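Local structure of pertussis toxin-like subunit ArtA (Escherichia coli, 4Z9D) at residues I87-Q92 and F162-V167. The protein binds NAD and, as the A subunit of a pertussis-like toxin, probably transfers ADP-ribose to trimeric G proteins. The protein carries 2 engineered substitutions. Numbering follows the deposited sequence.
Sequences IFYPIQ and FVNPGV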
ATOM      1  N   ILE A  87      10.566  -1.220   7.832  1.00 10.09           N
ATOM      2  CA  ILE A  87      10.233  -2.032   6.667  1.00 12.40           C
ATOM      3  C   ILE A  87       9.574  -1.168   5.580  1.00 11.39           C
ATOM      4  O   ILE A  87       9.566  -1.522   4.397  1.00  8.53           O
ATOM      5  CB  ILE A  87       9.246  -3.175   7.089  1.00 18.68           C
ATOM      6  CG1 ILE A  87       9.856  -4.050   8.190  1.00 20.16           C
ATOM      7  CG2 ILE A  87       8.774  -4.020   5.898  1.00 18.33           C
ATOM      8  CD1 ILE A  87       8.887  -5.086   8.751  1.00 22.69           C
ATOM      9  N   PHE A  88       9.079  -0.007   5.999  1.00  6.31           N
ATOM     10  CA  PHE A  88       8.304   0.902   5.157  1.00  9.37           C
ATOM     11  C   PHE A  88       9.170   2.056   4.685  1.00  8.58           C
ATOM     12  O   PHE A  88       9.949   2.613   5.458  1.00  9.93           O
ATOM     13  CB  PHE A  88       7.090   1.448   5.920  1.00  6.98           C
ATOM     14  CG  PHE A  88       6.076   0.396   6.308  1.00  8.26           C
ATOM     15  CD1 PHE A  88       6.383  -0.563   7.270  1.00  9.93           C
ATOM     16  CD2 PHE A  88       4.810   0.386   5.733  1.00  6.74           C
ATOM     17  CE1 PHE A  88       5.456  -1.515   7.656  1.00  8.15           C
ATOM     18  CE2 PHE A  88       3.868  -0.566   6.107  1.00  8.50           C
ATOM     19  CZ  PHE A  88       4.193  -1.520   7.074  1.00  7.08           C
ATOM     20  N   TYR A  89       9.026   2.418   3.419  1.00  6.45           N
ATOM     21  CA  TYR A  89       9.781   3.525   2.811  1.00  7.35           C
ATOM     22  C   TYR A  89       8.849   4.476   2.081  1.00  8.62           C
ATOM     23  O   TYR A  89       8.072   4.033   1.248  1.00  8.27           O
ATOM     24  CB  TYR A  89      10.810   3.007   1.798  1.00  7.46           C
ATOM     25  CG  TYR A  89      11.931   2.168   2.360  1.00  6.98           C
ATOM     26  CD1 TYR A  89      11.740   0.826   2.674  1.00  8.51           C
ATOM     27  CD2 TYR A  89      13.205   2.704   2.514  1.00  8.63           C
ATOM     28  CE1 TYR A  89      12.785   0.055   3.175  1.00 10.86           C
ATOM     29  CE2 TYR A  89      14.255   1.937   3.008  1.00  6.77           C
ATOM     30  CZ  TYR A  89      14.036   0.624   3.331  1.00  7.58           C
ATOM     31  OH  TYR A  89      15.079  -0.129   3.815  1.00 17.07           O
ATOM     32  N   PRO A  90       8.905   5.774   2.398  1.00  7.11           N
ATOM     33  CA  PRO A  90       8.270   6.744   1.500  1.00  7.81           C
ATOM     34  C   PRO A  90       8.977   6.692   0.147  1.00 10.92           C
ATOM     35  O   PRO A  90      10.191   6.477   0.120  1.00  9.97           O
ATOM     36  CB  PRO A  90       8.500   8.092   2.199  1.00 10.17           C
ATOM     37  CG  PRO A  90       8.885   7.745   3.609  1.00 12.68           C
ATOM     38  CD  PRO A  90       9.598   6.426   3.514  1.00 12.88           C
ATOM     39  N   ILE A  91       8.268   6.890  -0.960  1.00  9.05           N
ATOM     40  CA  ILE A  91       8.907   6.637  -2.250  1.00 10.44           C
ATOM     41  C   ILE A  91       9.820   7.769  -2.737  1.00  8.94           C
ATOM     42  O   ILE A  91      10.696   7.546  -3.561  1.00  8.32           O
ATOM     43  CB  ILE A  91       7.861   6.344  -3.356  1.00 12.46           C
ATOM     44  CG1 ILE A  91       6.929   7.528  -3.582  1.00 12.15           C
ATOM     45  CG2 ILE A  91       7.058   5.086  -3.022  1.00 10.86           C
ATOM     46  CD1 ILE A  91       5.957   7.292  -4.714  1.00 13.40           C
ATOM     47  N   GLN A  92       9.647   8.972  -2.208  1.00 10.82           N
ATOM     48  CA  GLN A  92      10.325  10.137  -2.771  1.00 13.14           C
ATOM     49  C   GLN A  92      11.873  10.071  -2.788  1.00 10.28           C
ATOM     50  O   GLN A  92      12.479  10.417  -3.800  1.00 10.68           O
ATOM     51  CB  GLN A  92       9.861  11.396  -2.026  1.00 13.51           C
ATOM     52  CG  GLN A  92      10.398  12.695  -2.572  1.00 18.13           C
ATOM     53  CD  GLN A  92       9.819  13.897  -1.831  1.00 29.46           C
ATOM     54  OE1 GLN A  92       8.743  14.387  -2.173  1.00 37.87           O
ATOM     55  NE2 GLN A  92      10.535  14.373  -0.813  1.00 28.59           N
ATOM     56  N   PHE A 162       8.593   4.284  13.188  1.00 10.39           N
ATOM     57  CA  PHE A 162       8.623   5.196  12.033  1.00  8.95           C
ATOM     58  C   PHE A 162       9.161   4.538  10.770  1.00  8.62           C
ATOM     59  O   PHE A 162       9.892   3.559  10.847  1.00  7.50           O
ATOM     60  CB  PHE A 162       9.477   6.427  12.335  1.00 10.44           C
ATOM     61  CG  PHE A 162       8.943   7.262  13.453  1.00 15.42           C
ATOM     62  CD1 PHE A 162       8.147   8.374  13.179  1.00 12.58           C
ATOM     63  CD2 PHE A 162       9.205   6.927  14.772  1.00 11.39           C
ATOM     64  CE1 PHE A 162       7.638   9.154  14.209  1.00 15.31           C
ATOM     65  CE2 PHE A 162       8.686   7.697  15.817  1.00 10.65           C
ATOM     66  CZ  PHE A 162       7.906   8.817  15.527  1.00 16.24           C
ATOM     67  N   VAL A 163       8.794   5.081   9.614  1.00 10.85           N
ATOM     68  CA  VAL A 163       9.339   4.602   8.343  1.00  8.11           C
ATOM     69  C   VAL A 163      10.860   4.784   8.287  1.00 10.60           C
ATOM     70  O   VAL A 163      11.439   5.573   9.031  1.00  9.80           O
ATOM     71  CB  VAL A 163       8.711   5.336   7.154  1.00  9.68           C
ATOM     72  CG1 VAL A 163       7.181   5.151   7.149  1.00 10.21           C
ATOM     73  CG2 VAL A 163       9.089   6.812   7.203  1.00 12.40           C
ATOM     74  N   ASN A 164      11.512   4.028   7.410  1.00 10.53           N
ATOM     75  CA  ASN A 164      12.908   4.272   7.089  1.00 11.18           C
ATOM     76  C   ASN A 164      12.948   5.525   6.223  1.00 11.35           C
ATOM     77  O   ASN A 164      12.210   5.618   5.254  1.00 15.10           O
ATOM     78  CB  ASN A 164      13.507   3.056   6.356  1.00 10.08           C
ATOM     79  CG  ASN A 164      15.002   3.160   6.153  1.00  9.54           C
ATOM     80  OD1 ASN A 164      15.496   4.097   5.520  1.00 11.25           O
ATOM     81  ND2 ASN A 164      15.735   2.175   6.662  1.00 16.16           N
ATOM     82  N   PRO A 165      13.769   6.517   6.593  1.00  9.15           N
ATOM     83  CA  PRO A 165      13.727   7.789   5.868  1.00 12.86           C
ATOM     84  C   PRO A 165      14.553   7.783   4.582  1.00 14.64           C
ATOM     85  O   PRO A 165      14.576   8.795   3.875  1.00 14.78           O
ATOM     86  CB  PRO A 165      14.310   8.783   6.882  1.00 13.29           C
ATOM     87  CG  PRO A 165      15.310   7.971   7.626  1.00 12.59           C
ATOM     88  CD  PRO A 165      14.692   6.574   7.739  1.00 10.80           C
ATOM     89  N   GLY A 166      15.211   6.667   4.277  1.00 10.11           N
ATOM     90  CA  GLY A 166      16.207   6.664   3.223  1.00 10.69           C
ATOM     91  C   GLY A 166      15.796   6.060   1.894  1.00  9.47           C
ATOM     92  O   GLY A 166      14.610   5.913   1.583  1.00  9.92           O
ATOM     93  N   VAL A 167      16.801   5.732   1.093  1.00  8.50           N
ATOM     94  CA  VAL A 167      16.588   5.092  -0.201  1.00  9.85           C
ATOM     95  C   VAL A 167      16.359   3.597  -0.028  1.00  8.40           C
ATOM     96  O   VAL A 167      16.983   2.962   0.814  1.00  7.66           O
ATOM     97  CB  VAL A 167      17.792   5.339  -1.137  1.00 10.92           C
ATOM     98  CG1 VAL A 167      17.615   4.616  -2.502  1.00  8.56           C
ATOM     99  CG2 VAL A 167      17.994   6.844  -1.328  1.00  8.68           C
TER
HETATM  100  O   HOH W   1      12.679   5.817  -0.494  1.00  9.38           O
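Phe88 and Tyr89 run in the same general sense as Val163 and Asn164, and the two backbones are joined by one direct hydrogen bond, Asn164 N to Phe88 O at 2.9 Å. This is a loop laid along an edge strand: 88-90 is an outermost strand of the antiparallel 50-54/118-122/88-90 sheet in the ADP-ribosyltransferase fold, and on its other side Ile87 and Tyr89 make backbone bonds with Val122 and Val120. Two residues on from Phe88, Pro90 has no N-H for Asn164 O, and its CD sits 3.2 Å from Asn164 O.

Val163 spans Phe88 and Pro90 on one side of the strand. Val163 CG1 meets Phe88 CB at 3.9 Å, while Val163 CG2, lying between the backbone N and the carbonyl carbon, rests on the Pro90 ring, 3.7 Å from Pro90 CG. The Phe88 ring itself turns away to pack on Ile119 and Ala121.

Asn164 and Tyr89 extend side by side, with the amide and phenol planes 24° apart. Asn164 CB lies over one ring face, offset toward the rim, in a CH-pi contact 3.9 Å from the ring centroid. Asn164 CG, anti to the backbone N (chi1 -172°), comes 3.5 Å from Tyr89 CE2; ND2 lies near Tyr89 OH. Asn164 OD1 also closes an Asx turn by accepting Gly166 N at 2.9 Å, which restrains the amide's rotation. Gly166 O then comes in at the ring edge, in plane, near Tyr89 CD2. The same oxygen takes a bond from a water that also donates to Pro90 O, 2.6 Å from the water oxygen.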